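Local coordinates for Tol-Pal system protein TolB (Acinetobacter baumannii, PDB 7MX5), which probably acts as the periplasmic component of the Tol-Pal system, helping outer membrane invagination during cell division and maintaining outer membrane integrity, at residues 135-141 with 391-397. Numbering follows the deposited sequence.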
ATOM      1  N   ARG A 135       1.035  -3.705   6.237  1.00 39.82           N
ATOM      2  CA  ARG A 135       0.436  -4.833   5.542  1.00 37.51           C
ATOM      3  C   ARG A 135      -0.266  -4.363   4.277  1.00 38.59           C
ATOM      4  O   ARG A 135      -0.713  -3.216   4.181  1.00 35.37           O
ATOM      5  CB  ARG A 135      -0.552  -5.573   6.450  1.00 39.64           C
ATOM      6  CG  ARG A 135       0.035  -5.964   7.797  1.00 37.35           C
ATOM      7  CD  ARG A 135       0.712  -7.321   7.726  1.00 43.26           C
ATOM      8  NE  ARG A 135      -0.265  -8.401   7.696  1.00 47.00           N
ATOM      9  CZ  ARG A 135       0.033  -9.681   7.521  1.00 44.55           C
ATOM     10  NH1 ARG A 135       1.282 -10.083   7.348  1.00 46.57           N
ATOM     11  NH2 ARG A 135      -0.946 -10.579   7.516  1.00 55.35           N
ATOM     12  N   ILE A 136      -0.352  -5.265   3.302  1.00 33.67           N
ATOM     13  CA  ILE A 136      -1.032  -5.014   2.039  1.00 37.66           C
ATOM     14  C   ILE A 136      -1.985  -6.169   1.775  1.00 37.20           C
ATOM     15  O   ILE A 136      -1.576  -7.336   1.799  1.00 37.86           O
ATOM     16  CB  ILE A 136      -0.041  -4.859   0.868  1.00 34.35           C
ATOM     17  CG1 ILE A 136       0.926  -3.702   1.128  1.00 34.48           C
ATOM     18  CG2 ILE A 136      -0.791  -4.651  -0.440  1.00 23.74           C
ATOM     19  CD1 ILE A 136       1.888  -3.446  -0.012  1.00 41.19           C
ATOM     20  N   ALA A 137      -3.251  -5.848   1.530  1.00 34.86           N
ATOM     21  CA  ALA A 137      -4.247  -6.852   1.193  1.00 35.26           C
ATOM     22  C   ALA A 137      -4.375  -6.981  -0.319  1.00 32.60           C
ATOM     23  O   ALA A 137      -4.191  -6.013  -1.061  1.00 37.28           O
ATOM     24  CB  ALA A 137      -5.602  -6.499   1.803  1.00 34.64           C
ATOM     25  N   TYR A 138      -4.696  -8.190  -0.770  1.00 31.88           N
ATOM     26  CA  TYR A 138      -4.817  -8.468  -2.194  1.00 35.29           C
ATOM     27  C   TYR A 138      -5.680  -9.708  -2.375  1.00 33.67           C
ATOM     28  O   TYR A 138      -5.928 -10.460  -1.430  1.00 31.93           O
ATOM     29  CB  TYR A 138      -3.441  -8.653  -2.845  1.00 35.20           C
ATOM     30  CG  TYR A 138      -2.576  -9.692  -2.166  1.00 40.29           C
ATOM     31  CD1 TYR A 138      -1.749  -9.349  -1.104  1.00 38.64           C
ATOM     32  CD2 TYR A 138      -2.588 -11.016  -2.586  1.00 42.93           C
ATOM     33  CE1 TYR A 138      -0.960 -10.297  -0.479  1.00 39.62           C
ATOM     34  CE2 TYR A 138      -1.800 -11.968  -1.970  1.00 35.79           C
ATOM     35  CZ  TYR A 138      -0.990 -11.604  -0.916  1.00 39.17           C
ATOM     36  OH  TYR A 138      -0.205 -12.552  -0.299  1.00 37.38           O
ATOM     37  N   VAL A 139      -6.136  -9.914  -3.608  1.00 29.03           N
ATOM     38  CA  VAL A 139      -6.973 -11.053  -3.962  1.00 37.33           C
ATOM     39  C   VAL A 139      -6.265 -11.843  -5.054  1.00 42.63           C
ATOM     40  O   VAL A 139      -6.044 -11.328  -6.157  1.00 40.29           O
ATOM     41  CB  VAL A 139      -8.372 -10.621  -4.427  1.00 34.39           C
ATOM     42  CG1 VAL A 139      -9.198 -11.840  -4.805  1.00 31.40           C
ATOM     43  CG2 VAL A 139      -9.066  -9.816  -3.342  1.00 38.28           C
ATOM     44  N   LEU A 140      -5.913 -13.088  -4.746  1.00 38.38           N
ATOM     45  CA  LEU A 140      -5.315 -13.988  -5.722  1.00 38.06           C
ATOM     46  C   LEU A 140      -6.418 -14.698  -6.496  1.00 41.17           C
ATOM     47  O   LEU A 140      -7.301 -15.323  -5.898  1.00 40.72           O
ATOM     48  CB  LEU A 140      -4.407 -15.008  -5.036  1.00 34.90           C
ATOM     49  CG  LEU A 140      -3.152 -14.462  -4.354  1.00 50.27           C
ATOM     50  CD1 LEU A 140      -2.413 -15.571  -3.622  1.00 45.61           C
ATOM     51  CD2 LEU A 140      -2.243 -13.790  -5.369  1.00 44.07           C
ATOM     52  N   ARG A 141      -6.366 -14.597  -7.820  1.00 39.56           N
ATOM     53  CA  ARG A 141      -7.333 -15.238  -8.702  1.00 32.23           C
ATOM     54  C   ARG A 141      -6.629 -16.340  -9.480  1.00 42.83           C
ATOM     55  O   ARG A 141      -5.667 -16.073 -10.209  1.00 32.66           O
ATOM     56  CB  ARG A 141      -7.965 -14.227  -9.657  1.00 40.81           C
ATOM     57  CG  ARG A 141      -8.684 -13.083  -8.966  1.00 42.05           C
ATOM     58  CD  ARG A 141      -9.361 -12.179  -9.981  1.00 46.01           C
ATOM     59  NE  ARG A 141      -9.965 -11.009  -9.359  1.00 43.89           N
ATOM     60  CZ  ARG A 141     -10.627 -10.068 -10.020  1.00 37.53           C
ATOM     61  NH1 ARG A 141     -10.793 -10.134 -11.330  1.00 44.63           N
ATOM     62  NH2 ARG A 141     -11.132  -9.038  -9.349  1.00 45.50           N
ATOM     63  N   GLU A 391      -3.177 -14.523 -11.054  1.00 38.03           N
ATOM     64  CA  GLU A 391      -3.000 -13.080 -11.064  1.00 45.23           C
ATOM     65  C   GLU A 391      -3.345 -12.502  -9.698  1.00 38.76           C
ATOM     66  O   GLU A 391      -4.110 -13.084  -8.926  1.00 38.27           O
ATOM     67  CB  GLU A 391      -3.862 -12.412 -12.147  1.00 39.74           C
ATOM     68  CG  GLU A 391      -5.359 -12.534 -11.915  1.00 47.74           C
ATOM     69  CD  GLU A 391      -6.173 -11.948 -13.051  1.00 48.87           C
ATOM     70  OE1 GLU A 391      -5.660 -11.048 -13.749  1.00 51.02           O
ATOM     71  OE2 GLU A 391      -7.327 -12.387 -13.247  1.00 56.54           O
ATOM     72  N   VAL A 392      -2.762 -11.341  -9.412  1.00 34.66           N
ATOM     73  CA  VAL A 392      -3.005 -10.599  -8.180  1.00 38.37           C
ATOM     74  C   VAL A 392      -3.773  -9.335  -8.537  1.00 33.80           C
ATOM     75  O   VAL A 392      -3.379  -8.603  -9.453  1.00 42.51           O
ATOM     76  CB  VAL A 392      -1.692 -10.258  -7.456  1.00 42.86           C
ATOM     77  CG1 VAL A 392      -1.911 -10.220  -5.954  1.00 33.72           C
ATOM     78  CG2 VAL A 392      -0.610 -11.261  -7.823  1.00 44.08           C
ATOM     79  N   ARG A 393      -4.866  -9.080  -7.821  1.00 34.21           N
ATOM     80  CA  ARG A 393      -5.760  -7.983  -8.161  1.00 39.75           C
ATOM     81  C   ARG A 393      -6.176  -7.226  -6.909  1.00 30.07           C
ATOM     82  O   ARG A 393      -6.164  -7.760  -5.796  1.00 33.05           O
ATOM     83  CB  ARG A 393      -7.013  -8.481  -8.898  1.00 36.96           C
ATOM     84  CG  ARG A 393      -6.730  -9.453 -10.031  1.00 46.96           C
ATOM     85  CD  ARG A 393      -6.411  -8.709 -11.312  1.00 33.85           C
ATOM     86  NE  ARG A 393      -7.336  -7.605 -11.537  1.00 36.86           N
ATOM     87  CZ  ARG A 393      -8.292  -7.607 -12.455  1.00 49.42           C
ATOM     88  NH1 ARG A 393      -8.473  -8.641 -13.261  1.00 48.53           N
ATOM     89  NH2 ARG A 393      -9.085  -6.546 -12.568  1.00 48.16           N
ATOM     90  N   GLU A 394      -6.548  -5.962  -7.119  1.00 33.62           N
ATOM     91  CA  GLU A 394      -7.177  -5.087  -6.134  1.00 28.37           C
ATOM     92  C   GLU A 394      -6.379  -4.991  -4.839  1.00 31.33           C
ATOM     93  O   GLU A 394      -6.853  -5.442  -3.788  1.00 32.59           O
ATOM     94  CB  GLU A 394      -8.598  -5.573  -5.845  1.00 35.50           C
ATOM     95  CG  GLU A 394      -9.652  -4.969  -6.759  1.00 37.67           C
ATOM     96  CD  GLU A 394     -10.949  -5.756  -6.762  1.00 43.67           C
ATOM     97  OE1 GLU A 394     -10.908  -6.979  -6.507  1.00 33.06           O
ATOM     98  OE2 GLU A 394     -12.011  -5.151  -7.018  1.00 39.78           O
ATOM     99  N   PRO A 395      -5.185  -4.407  -4.861  1.00 27.99           N
ATOM    100  CA  PRO A 395      -4.427  -4.233  -3.620  1.00 31.55           C
ATOM    101  C   PRO A 395      -4.967  -3.077  -2.792  1.00 26.80           C
ATOM    102  O   PRO A 395      -5.606  -2.152  -3.297  1.00 35.96           O
ATOM    103  CB  PRO A 395      -3.007  -3.942  -4.114  1.00 41.19           C
ATOM    104  CG  PRO A 395      -3.216  -3.264  -5.421  1.00 33.97           C
ATOM    105  CD  PRO A 395      -4.449  -3.890  -6.030  1.00 32.88           C
ATOM    106  N   ALA A 396      -4.694  -3.146  -1.491  1.00 31.16           N
ATOM    107  CA  ALA A 396      -5.114  -2.099  -0.563  1.00 32.81           C
ATOM    108  C   ALA A 396      -4.079  -2.005   0.549  1.00 37.53           C
ATOM    109  O   ALA A 396      -4.013  -2.886   1.412  1.00 31.38           O
ATOM    110  CB  ALA A 396      -6.504  -2.385   0.001  1.00 27.82           C
ATOM    111  N   TRP A 397      -3.277  -0.944   0.522  1.00 34.44           N
ATOM    112  CA  TRP A 397      -2.264  -0.735   1.548  1.00 30.24           C
ATOM    113  C   TRP A 397      -2.924  -0.345   2.864  1.00 34.51           C
ATOM    114  O   TRP A 397      -3.732   0.587   2.911  1.00 32.05           O
ATOM    115  CB  TRP A 397      -1.283   0.350   1.104  1.00 36.25           C
ATOM    116  CG  TRP A 397       0.117   0.164   1.608  1.00 42.53           C
ATOM    117  CD1 TRP A 397       0.500  -0.097   2.893  1.00 33.78           C
ATOM    118  CD2 TRP A 397       1.323   0.236   0.837  1.00 33.04           C
ATOM    119  NE1 TRP A 397       1.869  -0.196   2.966  1.00 39.40           N
ATOM    120  CE2 TRP A 397       2.398   0.005   1.718  1.00 36.20           C
ATOM    121  CE3 TRP A 397       1.598   0.471  -0.514  1.00 32.94           C
ATOM    122  CZ2 TRP A 397       3.725   0.002   1.293  1.00 43.39           C
ATOM    123  CZ3 TRP A 397       2.916   0.468  -0.935  1.00 33.36           C
ATOM    124  CH2 TRP A 397       3.962   0.235  -0.034  1.00 39.76           C
TER
HETATM  125  O   HOH W   1     -10.511  -9.571  -6.808  1.00 32.25           O
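How a circular fold joins its two ends is well illustrated by the antiparallel strands 135-141 and 391-397, whose axes approach to 4.6 Å. Paired backbone hydrogen bonds link A137 with A396, V139 with R393 and R141 with E391; A137 N to A396 O spans 3.1 Å and R141 N to E391 O 2.9 Å. Between the first two pairs the register slips by one residue, a beta bulge: Y138 faces both E394 and P395, and E394 takes up the extra residue in a left-handed backbone conformation (phi 54°, psi 67°).

Side chains then sort by face. On one, I136 in its mt rotamer lays CD1 over the W397 six-membered ring, 3.8 Å from the centroid and 9° off its normal, a CH-pi contact. Farther along, V392 CG1 meets both Y138 CD2 (3.5 Å) and L140 CD2 (3.6 Å). L372 and I374 of strand 369-376 cover this apolar face, while the Y138 hydroxyl bonds to Q153.

The other face turns polar at one end. R141 is extended beyond its m chi1, and R141 NH2 and E394 OE1 form a 3.5 Å salt bridge, also spanned by a water; E394 OE2 bonds to S174. The folded R393 (m at chi1 to chi3) brings its NH1 to 3.4 Å from R141 NH1, a like-charge approach, while R393 NH2 is held in a salt bridge by E349. Strand 172-177 packs against A137 and V139 here.

Pairing the C-terminal strand 391-397 with 135-141, the first propeller strand in the chain, so that both ends build one blade, is the "Velcro" closure typical of a beta-propeller, here WD40-like.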